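Local coordinates for Mll8374 protein (PDB 3B5E) that probably hydrolyses carboxylic ester bonds as a serine esterase of the alpha/beta-hydrolase fold, though its natural substrate is not established, at residues 32-43 against 57-68; 14-22 against 95-106. All coordinates share one frame; numbering follows the deposited sequence. Where two conformers were deposited one is given.

Contact 1 of 2, residues 32-43 against 57-68. With EDO (1,2-ethanediol), chain K; SO4 (sulfate ion), chain C.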
loop_
_atom_site.group_PDB
_atom_site.type_symbol
_atom_site.label_atom_id
_atom_site.label_comp_id
_atom_site.label_asym_id
_atom_site.label_seq_id
_atom_site.Cartn_x
_atom_site.Cartn_y
_atom_site.Cartn_z
ATOM N N CYS A 32 0.672 -10.214 -8.940
ATOM C CA CYS A 32 0.555 -10.246 -7.506
ATOM C C CYS A 32 0.107 -8.862 -7.024
ATOM O O CYS A 32 0.393 -7.859 -7.673
ATOM C CB CYS A 32 1.908 -10.605 -6.913
ATOM S SG CYS A 32 1.917 -10.746 -5.141
ATOM N N LEU A 33 -0.641 -8.831 -5.923
ATOM C CA LEU A 33 -0.923 -7.607 -5.180
ATOM C C LEU A 33 -0.546 -7.826 -3.721
ATOM O O LEU A 33 -1.031 -8.777 -3.070
ATOM C CB LEU A 33 -2.404 -7.218 -5.226
ATOM C CG LEU A 33 -3.016 -6.474 -6.421
ATOM C CD1 LEU A 33 -2.791 -7.215 -7.713
ATOM C CD2 LEU A 33 -4.522 -6.295 -6.183
ATOM N N PHE A 34 0.304 -6.942 -3.208
ATOM C CA PHE A 34 0.514 -6.785 -1.772
ATOM C C PHE A 34 -0.508 -5.782 -1.257
ATOM O O PHE A 34 -0.647 -4.696 -1.833
ATOM C CB PHE A 34 1.913 -6.256 -1.457
ATOM C CG PHE A 34 3.002 -7.268 -1.603
ATOM C CD1 PHE A 34 3.473 -7.628 -2.856
ATOM C CD2 PHE A 34 3.581 -7.831 -0.483
ATOM C CE1 PHE A 34 4.507 -8.563 -2.991
ATOM C CE2 PHE A 34 4.616 -8.754 -0.613
ATOM C CZ PHE A 34 5.086 -9.108 -1.864
ATOM N N LEU A 35 -1.259 -6.180 -0.237
ATOM C CA LEU A 35 -2.338 -5.392 0.342
ATOM C C LEU A 35 -1.952 -4.947 1.748
ATOM O O LEU A 35 -1.552 -5.773 2.580
ATOM C CB LEU A 35 -3.630 -6.205 0.391
ATOM C CG LEU A 35 -4.080 -6.975 -0.840
ATOM C CD1 LEU A 35 -5.403 -7.702 -0.479
ATOM C CD2 LEU A 35 -4.268 -6.066 -2.003
ATOM N N LEU A 36 -2.055 -3.628 2.003
ATOM C CA LEU A 36 -1.779 -3.035 3.315
ATOM C C LEU A 36 -2.969 -2.215 3.786
ATOM O O LEU A 36 -3.225 -1.103 3.295
ATOM C CB LEU A 36 -0.516 -2.171 3.288
ATOM C CG LEU A 36 0.832 -2.848 2.993
ATOM C CD1 LEU A 36 1.040 -3.048 1.459
ATOM C CD2 LEU A 36 2.049 -2.141 3.618
ATOM N N HIS A 37 -3.650 -2.778 4.763
ATOM C CA HIS A 37 -4.872 -2.261 5.359
ATOM C C HIS A 37 -4.744 -0.897 6.062
ATOM O O HIS A 37 -3.665 -0.470 6.430
ATOM C CB HIS A 37 -5.414 -3.335 6.339
ATOM C CG HIS A 37 -4.510 -3.615 7.507
ATOM N ND1 HIS A 37 -4.405 -2.762 8.589
ATOM C CD2 HIS A 37 -3.634 -4.627 7.745
ATOM C CE1 HIS A 37 -3.505 -3.235 9.435
ATOM N NE2 HIS A 37 -3.029 -4.373 8.956
ATOM N N GLY A 38 -5.893 -0.252 6.285
ATOM C CA GLY A 38 -5.968 0.939 7.106
ATOM C C GLY A 38 -5.779 0.630 8.581
ATOM O O GLY A 38 -5.869 -0.525 9.017
ATOM N N SER A 39 -5.531 1.673 9.348
ATOM C CA SER A 39 -5.291 1.521 10.792
ATOM C C SER A 39 -6.558 1.085 11.519
ATOM O O SER A 39 -7.671 1.493 11.145
ATOM C CB SER A 39 -4.756 2.802 11.394
ATOM O OG SER A 39 -5.794 3.734 11.597
ATOM N N GLY A 40 -6.380 0.244 12.535
ATOM C CA GLY A 40 -7.476 -0.198 13.365
ATOM C C GLY A 40 -8.221 -1.415 12.893
ATOM O O GLY A 40 -9.142 -1.841 13.558
ATOM N N VAL A 41 -7.786 -2.006 11.781
ATOM C CA VAL A 41 -8.435 -3.194 11.191
ATOM C C VAL A 41 -7.350 -4.233 10.879
ATOM O O VAL A 41 -6.205 -4.064 11.295
ATOM C CB VAL A 41 -9.292 -2.791 9.947
ATOM C CG1 VAL A 41 -10.423 -1.860 10.393
ATOM C CG2 VAL A 41 -8.429 -2.113 8.879
ATOM N N ASP A 42 -7.691 -5.291 10.156
ATOM C CA ASP A 42 -6.703 -6.330 9.863
ATOM C C ASP A 42 -6.563 -6.635 8.366
ATOM O O ASP A 42 -7.141 -5.961 7.503
ATOM C CB ASP A 42 -7.012 -7.592 10.705
ATOM C CG ASP A 42 -8.258 -8.336 10.243
ATOM O OD1 ASP A 42 -8.725 -8.161 9.108
ATOM O OD2 ASP A 42 -8.777 -9.125 11.040
ATOM N N GLU A 43 -5.768 -7.663 8.079
ATOM C CA GLU A 43 -5.397 -8.051 6.728
ATOM C C GLU A 43 -6.534 -8.601 5.872
ATOM O O GLU A 43 -6.372 -8.757 4.678
ATOM C CB GLU A 43 -4.268 -9.083 6.800
ATOM C CG GLU A 43 -4.690 -10.504 7.114
ATOM C CD GLU A 43 -5.216 -10.730 8.535
ATOM O OE1 GLU A 43 -4.935 -9.918 9.434
ATOM O OE2 GLU A 43 -5.909 -11.756 8.751
ATOM N N ALA A 57 -5.315 -12.667 -9.419
ATOM C CA ALA A 57 -4.015 -12.321 -8.878
ATOM C C ALA A 57 -3.744 -13.049 -7.559
ATOM O O ALA A 57 -4.654 -13.341 -6.784
ATOM C CB ALA A 57 -3.881 -10.760 -8.660
ATOM N N THR A 58 -2.472 -13.360 -7.348
ATOM C CA THR A 58 -1.996 -13.766 -6.041
ATOM C C THR A 58 -2.011 -12.534 -5.131
ATOM O O THR A 58 -1.435 -11.482 -5.463
ATOM C CB THR A 58 -0.585 -14.348 -6.135
ATOM O OG1 THR A 58 -0.605 -15.455 -7.039
ATOM C CG2 THR A 58 -0.116 -14.807 -4.764
ATOM N N LEU A 59 -2.670 -12.689 -3.986
ATOM C CA LEU A 59 -2.783 -11.654 -2.998
ATOM C C LEU A 59 -1.934 -12.013 -1.778
ATOM O O LEU A 59 -2.066 -13.113 -1.221
ATOM C CB LEU A 59 -4.246 -11.468 -2.578
ATOM C CG LEU A 59 -5.260 -11.265 -3.706
ATOM C CD1 LEU A 59 -6.629 -11.052 -3.079
ATOM C CD2 LEU A 59 -4.890 -10.097 -4.670
ATOM N N VAL A 60 -1.054 -11.085 -1.391
ATOM C CA VAL A 60 -0.364 -11.117 -0.083
ATOM C C VAL A 60 -1.068 -10.098 0.799
ATOM O O VAL A 60 -0.842 -8.886 0.688
ATOM C CB VAL A 60 1.157 -10.821 -0.157
ATOM C CG1 VAL A 60 1.816 -10.873 1.249
ATOM C CG2 VAL A 60 1.883 -11.768 -1.115
ATOM N N ALA A 61 -1.943 -10.596 1.664
ATOM C CA ALA A 61 -2.709 -9.748 2.566
ATOM C C ALA A 61 -1.945 -9.703 3.896
ATOM O O ALA A 61 -2.088 -10.594 4.728
ATOM C CB ALA A 61 -4.091 -10.297 2.739
ATOM N N ALA A 62 -1.144 -8.642 4.066
ATOM C CA ALA A 62 -0.232 -8.489 5.190
ATOM C C ALA A 62 -0.890 -7.759 6.365
ATOM O O ALA A 62 -1.774 -6.901 6.187
ATOM C CB ALA A 62 1.010 -7.771 4.748
ATOM N N ARG A 63 -0.418 -8.070 7.562
ATOM C CA ARG A 63 -0.927 -7.446 8.798
ATOM C C ARG A 63 0.133 -6.575 9.446
ATOM O O ARG A 63 1.273 -6.994 9.594
ATOM C CB ARG A 63 -1.372 -8.522 9.785
ATOM C CG ARG A 63 -2.020 -7.991 11.088
ATOM C CD ARG A 63 -2.264 -9.055 12.109
ATOM N NE ARG A 63 -3.418 -9.872 11.730
ATOM C CZ ARG A 63 -4.007 -10.765 12.514
ATOM N NH1 ARG A 63 -3.550 -11.019 13.725
ATOM N NH2 ARG A 63 -5.068 -11.411 12.073
ATOM N N GLY A 64 -0.266 -5.371 9.855
ATOM C CA GLY A 64 0.597 -4.481 10.639
ATOM C C GLY A 64 1.032 -5.084 11.969
ATOM O O GLY A 64 0.377 -5.960 12.533
ATOM N N ARG A 65 2.177 -4.640 12.465
ATOM C CA ARG A 65 2.759 -5.242 13.666
ATOM C C ARG A 65 2.408 -4.535 14.967
ATOM O O ARG A 65 2.755 -5.016 16.040
ATOM C CB ARG A 65 4.259 -5.329 13.518
ATOM C CG ARG A 65 4.634 -6.109 12.300
ATOM C CD ARG A 65 6.035 -6.623 12.359
ATOM N NE ARG A 65 7.029 -5.583 12.610
ATOM C CZ ARG A 65 8.344 -5.787 12.581
ATOM N NH1 ARG A 65 8.842 -6.987 12.314
ATOM N NH2 ARG A 65 9.171 -4.786 12.824
ATOM N N ILE A 66 1.687 -3.430 14.872
ATOM C CA ILE A 66 1.313 -2.627 16.031
ATOM C C ILE A 66 -0.187 -2.760 16.281
ATOM O O ILE A 66 -0.979 -2.423 15.407
ATOM C CB ILE A 66 1.682 -1.148 15.780
ATOM C CG1 ILE A 66 3.194 -1.018 15.608
ATOM C CG2 ILE A 66 1.210 -0.250 16.918
ATOM C CD1 ILE A 66 3.607 0.278 15.061
ATOM N N PRO A 67 -0.583 -3.256 17.469
ATOM C CA PRO A 67 -1.999 -3.322 17.789
ATOM C C PRO A 67 -2.655 -1.938 17.879
ATOM O O PRO A 67 -2.045 -0.963 18.310
ATOM C CB PRO A 67 -2.024 -4.016 19.162
ATOM C CG PRO A 67 -0.734 -4.746 19.240
ATOM C CD PRO A 67 0.232 -3.815 18.562
ATOM N N GLN A 68 -3.890 -1.872 17.426
ATOM C CA GLN A 68 -4.720 -0.688 17.580
ATOM C C GLN A 68 -6.131 -1.195 17.782
ATOM O O GLN A 68 -6.795 -1.653 16.840
ATOM C CB GLN A 68 -4.678 0.217 16.383
ATOM C CG GLN A 68 -5.687 1.345 16.540
ATOM C CD GLN A 68 -5.506 2.400 15.525
ATOM O OE1 GLN A 68 -4.384 2.673 15.133
ATOM N NE2 GLN A 68 -6.613 3.007 15.064
HETATM C C1 EDO K . -5.049 -13.470 15.825
HETATM O O1 EDO K . -5.934 -13.378 14.703
HETATM C C2 EDO K . -5.596 -12.614 16.961
HETATM O O2 EDO K . -4.935 -11.342 17.009
HETATM S S SO4 C . -3.846 6.900 10.776
HETATM O O1 SO4 C . -2.550 6.539 10.259
HETATM O O2 SO4 C . -4.329 6.017 11.820
HETATM O O3 SO4 C . -4.821 6.770 9.768
HETATM O O4 SO4 C . -3.780 8.234 11.357
HETATM O O HOH W 1 -3.515 -5.802 4.547
#
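Strands 32-36 and 58-62 run parallel as sheet neighbours, their axes 4.7 Å apart at 15°, with Leu33 N bonded to Thr58 O, Val60 N to Leu33 O, Leu35 N to Val60 O and Ala62 N to Leu35 O. On one face Val60 lies alongside Phe34 and sets its CB over the ring, 4.2 Å from the centroid, a CH-pi contact; Phe115 stacks on the same ring. On the other face Leu33 and Leu59 point the same way, CB of Leu33 3.8 Å from CD2 of Leu59, and helix 47-53 packs over Leu35 and Leu59. Where the strands end, a water bridges the two segments, donating to Ala62 O and, weakly, to Leu35 O, and accepting a weak bond from His37 N. The His37 ring is pinned at both nitrogens: ND1 donates to Gly38 O at 2.7 Å, almost straight, and NE2 accepts from Gly64 N at 3.1 Å, which fixes the ring's rotation and is consistent with a neutral ring protonated at ND1. Beyond it, Arg63 CG stands anti to the backbone N (chi1 -176°) and the chain bends at chi3, bringing the guanidinium side-on to Glu43. Arg63 NE at 2.8 Å and NH2 at 3.0 Å both grip OE1 of Glu43, from one face of the carboxylate, whose plane is turned 39° from the guanidinium. OE2 makes a salt bridge with Arg21. A methionine in place of Arg63 would probably leave OE1 of Glu43 without either donor and its charge balanced mainly by Arg21. The chemistry thus changes along the contact, from backbone pairing flanked by apolar side chains to polar contacts in which a histidine and a shared carboxylate tie together the loops after both strands.

Contact 2 of 2, residues 14-22 against 95-106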
loop_
_atom_site.group_PDB
_atom_site.type_symbol
_atom_site.label_atom_id
_atom_site.label_comp_id
_atom_site.label_asym_id
_atom_site.label_seq_id
_atom_site.Cartn_x
_atom_site.Cartn_y
_atom_site.Cartn_z
ATOM N N THR A 14 2.473 -17.008 10.086
ATOM C CA THR A 14 3.086 -16.185 11.111
ATOM C C THR A 14 4.594 -16.395 11.308
ATOM O O THR A 14 5.159 -15.866 12.249
ATOM C CB THR A 14 2.357 -16.385 12.473
ATOM O OG1 THR A 14 2.446 -17.753 12.858
ATOM C CG2 THR A 14 0.886 -15.990 12.366
ATOM N N ASP A 15 5.256 -17.133 10.427
ATOM C CA ASP A 15 6.689 -17.359 10.611
ATOM C C ASP A 15 7.610 -16.374 9.892
ATOM O O ASP A 15 8.829 -16.457 10.058
ATOM C CB ASP A 15 7.075 -18.782 10.251
ATOM C CG ASP A 15 6.566 -19.194 8.918
ATOM O OD1 ASP A 15 5.752 -18.446 8.336
ATOM O OD2 ASP A 15 6.939 -20.299 8.478
ATOM N N LEU A 16 7.058 -15.431 9.124
ATOM C CA LEU A 16 7.865 -14.342 8.562
ATOM C C LEU A 16 7.693 -13.093 9.444
ATOM O O LEU A 16 6.988 -13.130 10.438
ATOM C CB LEU A 16 7.494 -14.091 7.085
ATOM C CG LEU A 16 7.691 -15.268 6.129
ATOM C CD1 LEU A 16 7.413 -14.888 4.658
ATOM C CD2 LEU A 16 9.086 -15.842 6.290
ATOM N N ALA A 17 8.342 -11.997 9.084
ATOM C CA ALA A 17 8.390 -10.804 9.946
ATOM C C ALA A 17 7.019 -10.171 10.187
ATOM O O ALA A 17 6.794 -9.594 11.239
ATOM C CB ALA A 17 9.363 -9.772 9.364
ATOM N N PHE A 18 6.120 -10.282 9.202
ATOM C CA PHE A 18 4.751 -9.765 9.291
ATOM C C PHE A 18 3.781 -10.913 9.122
ATOM O O PHE A 18 4.001 -11.766 8.275
ATOM C CB PHE A 18 4.484 -8.714 8.178
ATOM C CG PHE A 18 5.175 -7.407 8.413
ATOM C CD1 PHE A 18 6.560 -7.309 8.299
ATOM C CD2 PHE A 18 4.459 -6.280 8.783
ATOM C CE1 PHE A 18 7.197 -6.099 8.538
ATOM C CE2 PHE A 18 5.095 -5.080 9.003
ATOM C CZ PHE A 18 6.459 -4.997 8.904
ATOM N N PRO A 19 2.697 -10.945 9.920
ATOM C CA PRO A 19 1.698 -11.966 9.605
ATOM C C PRO A 19 1.015 -11.665 8.263
ATOM O O PRO A 19 0.892 -10.505 7.879
ATOM C CB PRO A 19 0.698 -11.880 10.762
ATOM C CG PRO A 19 1.311 -10.997 11.762
ATOM C CD PRO A 19 2.281 -10.121 11.063
ATOM N N TYR A 20 0.627 -12.712 7.547
ATOM C CA TYR A 20 -0.016 -12.563 6.245
ATOM C C TYR A 20 -0.825 -13.762 5.844
ATOM O O TYR A 20 -0.591 -14.869 6.324
ATOM C CB TYR A 20 0.986 -12.201 5.132
ATOM C CG TYR A 20 1.907 -13.329 4.762
ATOM C CD1 TYR A 20 2.947 -13.715 5.610
ATOM C CD2 TYR A 20 1.693 -14.054 3.595
ATOM C CE1 TYR A 20 3.785 -14.787 5.279
ATOM C CE2 TYR A 20 2.502 -15.114 3.253
ATOM C CZ TYR A 20 3.542 -15.487 4.087
ATOM O OH TYR A 20 4.318 -16.568 3.695
ATOM N N ARG A 21 -1.770 -13.526 4.934
ATOM C CA ARG A 21 -2.504 -14.577 4.263
ATOM C C ARG A 21 -2.133 -14.513 2.774
ATOM O O ARG A 21 -1.928 -13.411 2.211
ATOM C CB ARG A 21 -4.000 -14.360 4.409
ATOM C CG ARG A 21 -4.489 -14.444 5.815
ATOM C CD ARG A 21 -5.968 -14.124 5.845
ATOM N NE ARG A 21 -6.451 -14.065 7.226
ATOM C CZ ARG A 21 -6.902 -15.092 7.943
ATOM N NH1 ARG A 21 -6.997 -16.319 7.451
ATOM N NH2 ARG A 21 -7.284 -14.877 9.189
ATOM N N LEU A 22 -2.094 -15.688 2.150
ATOM C CA LEU A 22 -1.771 -15.837 0.730
ATOM C C LEU A 22 -2.990 -16.388 0.009
ATOM O O LEU A 22 -3.370 -17.548 0.245
ATOM C CB LEU A 22 -0.579 -16.780 0.510
ATOM C CG LEU A 22 0.012 -16.810 -0.919
ATOM C CD1 LEU A 22 0.715 -15.457 -1.310
ATOM C CD2 LEU A 22 0.945 -17.973 -1.102
ATOM N N PHE A 95 9.401 -4.300 6.660
ATOM C CA PHE A 95 8.522 -4.694 5.553
ATOM C C PHE A 95 9.260 -4.968 4.227
ATOM O O PHE A 95 8.883 -5.898 3.481
ATOM C CB PHE A 95 7.409 -3.684 5.362
ATOM C CG PHE A 95 6.295 -4.190 4.493
ATOM C CD1 PHE A 95 5.309 -5.022 5.020
ATOM C CD2 PHE A 95 6.265 -3.874 3.140
ATOM C CE1 PHE A 95 4.280 -5.504 4.219
ATOM C CE2 PHE A 95 5.243 -4.345 2.326
ATOM C CZ PHE A 95 4.256 -5.178 2.865
ATOM N N ALA A 96 10.288 -4.165 3.960
ATOM C CA ALA A 96 11.159 -4.322 2.806
ATOM C C ALA A 96 11.766 -5.734 2.810
ATOM O O ALA A 96 11.654 -6.478 1.816
ATOM C CB ALA A 96 12.255 -3.239 2.809
ATOM N N ALA A 97 12.346 -6.106 3.957
ATOM C CA ALA A 97 12.924 -7.449 4.160
ATOM C C ALA A 97 11.849 -8.526 3.963
ATOM O O ALA A 97 12.076 -9.508 3.258
ATOM C CB ALA A 97 13.549 -7.557 5.531
ATOM N N PHE A 98 10.674 -8.303 4.556
ATOM C CA PHE A 98 9.533 -9.204 4.425
ATOM C C PHE A 98 9.102 -9.436 2.970
ATOM O O PHE A 98 8.796 -10.587 2.574
ATOM C CB PHE A 98 8.347 -8.669 5.256
ATOM C CG PHE A 98 7.034 -9.353 4.956
ATOM C CD1 PHE A 98 6.791 -10.629 5.447
ATOM C CD2 PHE A 98 6.068 -8.738 4.170
ATOM C CE1 PHE A 98 5.610 -11.284 5.170
ATOM C CE2 PHE A 98 4.871 -9.377 3.878
ATOM C CZ PHE A 98 4.630 -10.665 4.390
ATOM N N THR A 99 9.081 -8.371 2.159
ATOM C CA THR A 99 8.655 -8.500 0.753
ATOM C C THR A 99 9.549 -9.491 0.054
ATOM O O THR A 99 9.077 -10.360 -0.657
ATOM C CB THR A 99 8.628 -7.156 -0.072
ATOM O OG1 THR A 99 9.952 -6.645 -0.280
ATOM C CG2 THR A 99 7.778 -6.135 0.600
ATOM N N ASN A 100 10.846 -9.362 0.285
ATOM C CA ASN A 100 11.810 -10.243 -0.318
ATOM C C ASN A 100 11.658 -11.716 0.152
ATOM O O ASN A 100 11.677 -12.637 -0.676
ATOM C CB ASN A 100 13.212 -9.635 -0.139
ATOM C CG ASN A 100 13.353 -8.260 -0.892
ATOM O OD1 ASN A 100 12.730 -8.035 -1.961
ATOM N ND2 ASN A 100 14.126 -7.335 -0.309
ATOM N N GLU A 101 11.495 -11.900 1.469
ATOM C CA GLU A 101 11.215 -13.207 2.087
ATOM C C GLU A 101 9.988 -13.829 1.450
ATOM O O GLU A 101 10.034 -14.956 0.974
ATOM C CB GLU A 101 10.890 -13.095 3.586
ATOM C CG GLU A 101 11.969 -12.651 4.532
ATOM C CD GLU A 101 11.521 -12.794 5.999
ATOM O OE1 GLU A 101 10.509 -12.150 6.434
ATOM O OE2 GLU A 101 12.199 -13.562 6.711
ATOM N N ALA A 102 8.884 -13.083 1.486
ATOM C CA ALA A 102 7.603 -13.553 0.945
ATOM C C ALA A 102 7.719 -13.879 -0.554
ATOM O O ALA A 102 7.189 -14.892 -1.029
ATOM C CB ALA A 102 6.480 -12.529 1.206
ATOM N N ALA A 103 8.418 -13.033 -1.312
ATOM C CA ALA A 103 8.610 -13.295 -2.750
ATOM C C ALA A 103 9.403 -14.583 -3.022
ATOM O O ALA A 103 9.048 -15.404 -3.898
ATOM C CB ALA A 103 9.275 -12.077 -3.423
ATOM N N LYS A 104 10.472 -14.787 -2.263
ATOM C CA LYS A 104 11.284 -15.998 -2.390
ATOM C C LYS A 104 10.464 -17.252 -2.036
ATOM O O LYS A 104 10.497 -18.280 -2.732
ATOM C CB LYS A 104 12.531 -15.927 -1.480
ATOM C CG LYS A 104 13.717 -15.173 -2.059
ATOM N N ARG A 105 9.732 -17.166 -0.936
ATOM C CA ARG A 105 8.994 -18.295 -0.437
ATOM C C ARG A 105 7.887 -18.778 -1.406
ATOM O O ARG A 105 7.653 -19.991 -1.547
ATOM C CB ARG A 105 8.387 -17.956 0.921
ATOM C CG ARG A 105 7.416 -18.998 1.365
ATOM C CD ARG A 105 6.880 -18.676 2.695
ATOM N NE ARG A 105 7.759 -19.113 3.766
ATOM C CZ ARG A 105 7.431 -19.007 5.052
ATOM N NH1 ARG A 105 6.247 -18.473 5.416
ATOM N NH2 ARG A 105 8.284 -19.429 5.967
ATOM N N HIS A 106 7.204 -17.835 -2.044
ATOM C CA HIS A 106 6.033 -18.144 -2.865
ATOM C C HIS A 106 6.251 -17.925 -4.369
ATOM O O HIS A 106 5.316 -18.024 -5.166
ATOM C CB HIS A 106 4.854 -17.338 -2.355
ATOM C CG HIS A 106 4.531 -17.594 -0.911
ATOM N ND1 HIS A 106 4.038 -18.805 -0.458
ATOM C CD2 HIS A 106 4.624 -16.795 0.176
ATOM C CE1 HIS A 106 3.832 -18.727 0.848
ATOM N NE2 HIS A 106 4.185 -17.521 1.256
#
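Phe98 lies at the middle of this contact: CB of Phe18 sits over the centre of one face of its ring, 4.0 Å from the centroid, and CB of Ala102, one helical turn on, covers the opposite face. Its edge turns toward the face of Tyr20 in an offset edge-to-face pair, CE1 of Phe98 3.6 Å from CD1 of Tyr20. One turn earlier, Phe95 presents its edge to the face of Phe18, the planes nearly perpendicular at 87°. At the helix end the hydroxyl of Tyr20 meets His106 NE2 at 2.6 Å, in the plane of the imidazole, and accepts from Arg105 NH1 at 3.2 Å. Leu22 CD2 lies over one face of the His106 ring in a CH-pi contact and Arg105 CG over the other, holding the imidazole with its NE2 edge toward the tyrosine hydroxyl.

Arg105 is itself positioned by the loop before the strand: its NH1 and NH2 reach OD1 and OD2 of Asp15 end-on, each at 3.0 Å, from above the carboxylate plane, and Leu16 CD2 lies over a guanidinium face. Arg105 leaves the helix with CG anti to its N (chi1 170°), and a bend at chi3 turns the guanidinium across Leu16 to Asp15. One turn back along the helix, Glu101 OE1 accepts a weak bond from Ala17 N. Behind the cluster, Val60 and Ala62 of strand 58-62 touch Tyr20 and Phe95 respectively. This is the layered packing of an alpha/beta sandwich: helix 85-106 lies against edge strand 20-23 and the loop leading into it, aromatic inside and closed by a salt bridge at the surface.

Overall arrangement
Contact 1 lies near the centre of the chain and is largely buried; contact 2 is farther out and only partly buried. Both reach the same mixed sheet, in which strand 58-62 sits between strand 32-36 of contact 1 and the antiparallel edge strand 20-23 of contact 2. Backbone bonds dominate within contact 1, which pairs the two strands of a beta-alpha-beta unit, whereas contact 2 is made mainly by side chains: aromatic rings with charged groups at the rim. They meet directly, through the salt bridge between Glu43 and Arg21 and a probable hydrogen bond from Arg63 N to Pro19 O. Along the chain, contact 1 is nested inside the loop that contact 2 closes.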